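PDB 7KR6: glycoside hydrolase family 16 protein from Bacteroides ovatus, which probably hydrolyses mixed-linkage beta-glucans from within the chain, as a family 16 endo-glucanase. Local coordinates for residues F38-N43 and K48-E53; D146-G151 and H197-D202. The protein carries 1 engineered substitution. All blocks are in the same frame, centred on the assembly; numbering follows the deposited sequence.

Contact 1: residues F38-N43 and K48-E53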
# COMPACT_ATOMS: atom_id res chain seq x y z
N PHE A 38 1.37 32.00 -5.71
CA PHE A 38 0.86 31.61 -7.04
C PHE A 38 -0.58 31.17 -6.90
O PHE A 38 -0.91 30.56 -5.88
CB PHE A 38 1.75 30.55 -7.65
CG PHE A 38 1.15 29.96 -8.89
CD1 PHE A 38 1.28 30.63 -10.10
CD2 PHE A 38 0.41 28.79 -8.84
CE1 PHE A 38 0.69 30.12 -11.25
CE2 PHE A 38 -0.15 28.28 -9.99
CZ PHE A 38 -0.00 28.94 -11.19
N LYS A 39 -1.42 31.59 -7.84
CA LYS A 39 -2.82 31.11 -7.89
C LYS A 39 -3.19 30.97 -9.34
O LYS A 39 -2.80 31.83 -10.15
CB LYS A 39 -3.77 32.04 -7.14
CG LYS A 39 -5.22 31.57 -7.10
CD LYS A 39 -6.07 32.32 -6.10
CE LYS A 39 -6.41 33.72 -6.56
NZ LYS A 39 -7.19 34.47 -5.55
N ASP A 40 -3.87 29.88 -9.67
CA ASP A 40 -4.58 29.70 -10.94
C ASP A 40 -6.05 29.50 -10.61
O ASP A 40 -6.39 28.50 -10.03
CB ASP A 40 -4.01 28.58 -11.79
CG ASP A 40 -4.37 28.68 -13.25
OD1 ASP A 40 -5.44 29.32 -13.59
OD2 ASP A 40 -3.61 28.14 -14.07
N ASP A 41 -6.88 30.46 -10.99
CA ASP A 41 -8.35 30.40 -10.82
C ASP A 41 -8.98 29.66 -12.01
O ASP A 41 -10.19 29.53 -12.00
CB ASP A 41 -8.98 31.78 -10.70
CG ASP A 41 -8.87 32.37 -9.31
OD1 ASP A 41 -9.17 31.68 -8.37
OD2 ASP A 41 -8.42 33.53 -9.19
N PHE A 42 -8.22 29.28 -13.04
CA PHE A 42 -8.71 28.55 -14.22
C PHE A 42 -9.83 29.33 -14.91
O PHE A 42 -10.82 28.74 -15.32
CB PHE A 42 -9.14 27.13 -13.78
CG PHE A 42 -7.94 26.30 -13.42
CD1 PHE A 42 -6.98 25.96 -14.36
CD2 PHE A 42 -7.79 25.80 -12.14
CE1 PHE A 42 -5.84 25.23 -14.01
CE2 PHE A 42 -6.67 25.07 -11.80
CZ PHE A 42 -5.70 24.77 -12.74
N ASN A 43 -9.62 30.63 -15.15
CA ASN A 43 -10.51 31.40 -16.05
C ASN A 43 -10.16 31.07 -17.49
O ASN A 43 -10.96 31.36 -18.39
CB ASN A 43 -10.39 32.88 -15.77
CG ASN A 43 -10.97 33.25 -14.43
OD1 ASN A 43 -12.01 32.73 -14.04
ND2 ASN A 43 -10.31 34.11 -13.71
N LYS A 48 1.54 28.94 -20.17
CA LYS A 48 2.82 29.36 -19.53
C LYS A 48 2.98 28.63 -18.18
O LYS A 48 4.04 28.69 -17.60
CB LYS A 48 2.86 30.86 -19.30
CG LYS A 48 2.76 31.69 -20.58
CD LYS A 48 3.09 33.15 -20.35
CE LYS A 48 3.29 33.92 -21.65
NZ LYS A 48 1.99 34.19 -22.32
N VAL A 49 1.95 27.92 -17.75
CA VAL A 49 1.96 27.19 -16.46
C VAL A 49 1.76 25.69 -16.67
O VAL A 49 2.41 24.93 -15.94
CB VAL A 49 0.88 27.75 -15.52
CG1 VAL A 49 0.80 26.93 -14.22
CG2 VAL A 49 1.17 29.21 -15.23
N TRP A 50 0.86 25.30 -17.57
CA TRP A 50 0.43 23.88 -17.71
C TRP A 50 0.76 23.32 -19.08
O TRP A 50 0.76 24.10 -20.07
CB TRP A 50 -1.07 23.77 -17.41
CG TRP A 50 -1.50 24.31 -16.09
CD1 TRP A 50 -2.13 25.49 -15.84
CD2 TRP A 50 -1.23 23.73 -14.79
NE1 TRP A 50 -2.32 25.66 -14.50
CE2 TRP A 50 -1.81 24.58 -13.83
CE3 TRP A 50 -0.63 22.52 -14.37
CZ2 TRP A 50 -1.74 24.35 -12.45
CZ3 TRP A 50 -0.63 22.27 -13.01
CH2 TRP A 50 -1.15 23.15 -12.07
N THR A 51 0.94 22.01 -19.16
CA THR A 51 1.06 21.22 -20.38
C THR A 51 0.03 20.10 -20.30
O THR A 51 0.05 19.36 -19.30
CB THR A 51 2.47 20.66 -20.54
OG1 THR A 51 3.32 21.78 -20.34
CG2 THR A 51 2.72 19.97 -21.86
N LYS A 52 -0.81 19.97 -21.32
CA LYS A 52 -1.65 18.77 -21.54
C LYS A 52 -0.80 17.61 -22.02
O LYS A 52 0.05 17.78 -22.89
CB LYS A 52 -2.77 19.07 -22.55
CG LYS A 52 -3.62 20.27 -22.21
CD LYS A 52 -4.70 20.50 -23.21
CE LYS A 52 -5.56 21.71 -22.95
NZ LYS A 52 -6.74 21.71 -23.87
N GLU A 53 -1.04 16.42 -21.47
CA GLU A 53 -0.26 15.21 -21.79
C GLU A 53 -1.03 14.39 -22.81
O GLU A 53 -2.30 14.38 -22.78
CB GLU A 53 0.11 14.39 -20.55
CG GLU A 53 1.01 15.16 -19.61
CD GLU A 53 1.58 14.31 -18.48
OE1 GLU A 53 1.90 13.16 -18.75
OE2 GLU A 53 1.64 14.80 -17.35
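The indole of W50 is met at its edge by the carboxylate of D40 and over one face by V49 CG1. The F42 ring has D40 CG over one face, and its CE1 lies 3.6 Å from W50 NE1. That aromatic pair is oblique, with ring planes 32° apart. The polar link is W50 NE1 to D40 OD2, a hydrogen bond of 2.8 Å. The oxygen lies almost exactly in the indole plane, but the N-H reaches it on its anti side and well out of the carboxylate plane. D40 OD1 accepts from F42 N at 2.8 Å, which makes an Asx turn just where strand 38-40 ends. Two bonds therefore fix the rotation of this buried carboxylate. In the family 16 beta-sandwich, strand 38-40 pairs with strand 261-271, and strand 51-52 pairs with strand 93-107. The W50 side chain touches V269 of strand 261-271, I99 and S101 of strand 93-107 and I234 of strand 232-240, so it joins these strands in the interior. V49 has CG1 anti to its backbone N (chi1 175°), which lets this methyl touch both the rim of the indole face and F38. F38 comes from the opposite direction, and its CZ stops 3.7 Å from V49 CG1. F42 CZ adds an apolar contact with W50 CZ2 at 4.0 Å. Beyond the pair, F42 also packs on L83, I266 and V269.

Contact 2: residues D146-G151 and H197-D202. Engineered in segment 146-151: A149 (natural residue Glu). With G2F (2-deoxy-2-fluoro-alpha-D-glucopyranose), chain C.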
# COMPACT_ATOMS: atom_id res chain seq x y z
N ASP A 146 1.92 11.95 -3.73
CA ASP A 146 0.51 11.74 -4.09
C ASP A 146 -0.30 12.38 -2.98
O ASP A 146 -0.48 11.76 -1.95
CB ASP A 146 0.25 10.28 -4.38
CG ASP A 146 -1.10 10.00 -4.97
OD1 ASP A 146 -1.75 10.97 -5.45
OD2 ASP A 146 -1.38 8.74 -5.02
N ILE A 147 -0.76 13.62 -3.21
CA ILE A 147 -1.45 14.38 -2.14
C ILE A 147 -2.79 13.69 -1.87
O ILE A 147 -3.13 13.41 -0.71
CB ILE A 147 -1.64 15.86 -2.51
CG1 ILE A 147 -0.30 16.58 -2.69
CG2 ILE A 147 -2.50 16.55 -1.47
CD1 ILE A 147 -0.43 17.93 -3.32
N MET A 148 -3.50 13.42 -2.94
CA MET A 148 -4.80 12.72 -2.83
C MET A 148 -4.97 11.86 -4.07
O MET A 148 -4.69 12.30 -5.17
CB MET A 148 -5.93 13.76 -2.74
CG MET A 148 -7.38 13.24 -2.84
SD MET A 148 -7.96 12.84 -4.50
CE MET A 148 -8.13 14.46 -5.24
N ALA A 149 -5.46 10.65 -3.85
CA ALA A 149 -6.01 9.79 -4.89
C ALA A 149 -7.24 9.12 -4.31
O ALA A 149 -7.26 8.83 -3.11
CB ALA A 149 -5.02 8.78 -5.34
N MET A 150 -8.24 8.91 -5.15
CA MET A 150 -9.39 8.04 -4.76
C MET A 150 -9.52 6.96 -5.82
O MET A 150 -8.93 7.05 -6.91
CB MET A 150 -10.68 8.84 -4.63
CG MET A 150 -10.57 9.89 -3.56
SD MET A 150 -12.10 10.66 -3.07
CE MET A 150 -12.73 9.40 -1.95
N GLY A 151 -10.28 5.92 -5.50
CA GLY A 151 -10.52 4.85 -6.50
C GLY A 151 -9.85 3.54 -6.13
O GLY A 151 -9.90 2.60 -6.95
N HIS A 197 -14.15 20.24 -2.67
CA HIS A 197 -13.44 20.04 -1.39
C HIS A 197 -11.99 20.51 -1.55
O HIS A 197 -11.47 20.50 -2.67
CB HIS A 197 -13.52 18.57 -0.93
CG HIS A 197 -14.92 18.09 -0.75
ND1 HIS A 197 -15.56 18.17 0.47
CD2 HIS A 197 -15.79 17.57 -1.63
CE1 HIS A 197 -16.79 17.70 0.32
NE2 HIS A 197 -16.98 17.35 -0.96
N THR A 198 -11.41 20.97 -0.47
CA THR A 198 -10.06 21.56 -0.49
C THR A 198 -9.08 20.47 -0.06
O THR A 198 -9.24 19.89 1.04
CB THR A 198 -9.95 22.77 0.43
OG1 THR A 198 -10.87 23.72 -0.11
CG2 THR A 198 -8.56 23.37 0.42
N TYR A 199 -8.08 20.23 -0.89
CA TYR A 199 -6.98 19.28 -0.65
C TYR A 199 -5.74 20.14 -0.43
O TYR A 199 -5.43 20.90 -1.34
CB TYR A 199 -6.86 18.28 -1.81
CG TYR A 199 -8.14 17.50 -2.01
CD1 TYR A 199 -8.33 16.36 -1.28
CD2 TYR A 199 -9.18 17.94 -2.82
CE1 TYR A 199 -9.50 15.63 -1.36
CE2 TYR A 199 -10.38 17.24 -2.90
CZ TYR A 199 -10.52 16.07 -2.18
OH TYR A 199 -11.67 15.32 -2.26
N SER A 200 -5.10 19.98 0.72
CA SER A 200 -3.94 20.82 1.13
C SER A 200 -2.74 19.93 1.44
O SER A 200 -2.88 18.87 2.05
CB SER A 200 -4.30 21.63 2.33
OG SER A 200 -5.50 22.37 2.07
N LEU A 201 -1.56 20.41 1.07
CA LEU A 201 -0.28 19.81 1.48
C LEU A 201 0.57 20.89 2.12
O LEU A 201 0.87 21.88 1.43
CB LEU A 201 0.46 19.25 0.26
CG LEU A 201 1.87 18.75 0.58
CD1 LEU A 201 1.84 17.44 1.34
CD2 LEU A 201 2.67 18.59 -0.66
N ASP A 202 0.95 20.66 3.36
CA ASP A 202 1.97 21.45 4.08
C ASP A 202 3.30 20.74 3.88
O ASP A 202 3.37 19.50 3.98
CB ASP A 202 1.63 21.58 5.55
CG ASP A 202 0.57 22.62 5.85
OD1 ASP A 202 0.85 23.82 5.58
OD2 ASP A 202 -0.46 22.24 6.42
C1 G2F C . 2.00 8.22 -7.73
C2 G2F C . 2.37 7.06 -8.58
C3 G2F C . 2.09 7.33 -10.04
C4 G2F C . 0.62 7.64 -10.18
C5 G2F C . 0.34 8.90 -9.31
C6 G2F C . -1.06 9.47 -9.36
O3 G2F C . 2.48 6.21 -10.84
O4 G2F C . 0.33 7.84 -11.61
O5 G2F C . 0.66 8.68 -7.92
O6 G2F C . -2.04 8.40 -9.11
F2 G2F C . 3.72 6.69 -8.30
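S200 OG hydrogen-bonds E113 OE2, while S200 O meets I147 CG2 at 4.2 Å. The CB of S200 points away from strand 146-150. The contact belongs to the core of the family 16 beta-sandwich, a jelly-roll fold. Strand 146-150 and strand 197-202 face each other through their side chains, with no hydrogen bond between them. Their axes come within 7.4 Å and run roughly antiparallel, at 147°. I147 and M148 both face F129 on the adjoining strand, a classic beta bulge. Both therefore point into the core, while D146 before them reaches the glycan pocket. D146 OD2 is 3.5 Å from O5 of the fluoroglucose, and N61 ND2 hydrogen-bonds the same sugar. T167 OG1 hydrogen-bonds D146 O. A149 after the bulge is an engineered residue, glutamate in the natural protein. I147 crosses L201 at an angle, with I147 CD1 3.9 Å from L201 CB, and M131 touches both side chains. M148 meets Y199 twice. M148 CG lies 3.5 Å from Y199 CE1, near the ring rim. The chain then bends at chi2 (-78°) and again at chi3, which folds the end of the side chain back over the ring in a Met-aromatic contact. I116 packs against both residues. M148 SD stands above the Y199 ring, 4.8 Å from its centroid, and the CE methyl makes a CH-pi contact 4.1 Å over the ring centre.

How the contacts relate
Contact 1 and contact 2 are separate patches of one beta-sandwich. Their centres are 18 Å apart and their nearest atoms about 10 Å apart, so they do not touch. Two routes of strand pairing connect them. Strand 261-271 pairs with strand 38-40 of contact 1 and with strand 112-117, which pairs with strand 197-203 of contact 2. Strands 93-107, 232-240, 125-133 and 144-150 also follow one another by pairing. Segment 146-151 reaches the glycan pocket through D146, next to I147; the packed side chains themselves are not pocket residues. Contact 1 lies farther off: the side chain of W50 is about 13 Å from the bound G2F. Segment 48-53 still reaches a pocket residue, by the E53-R98 salt bridge.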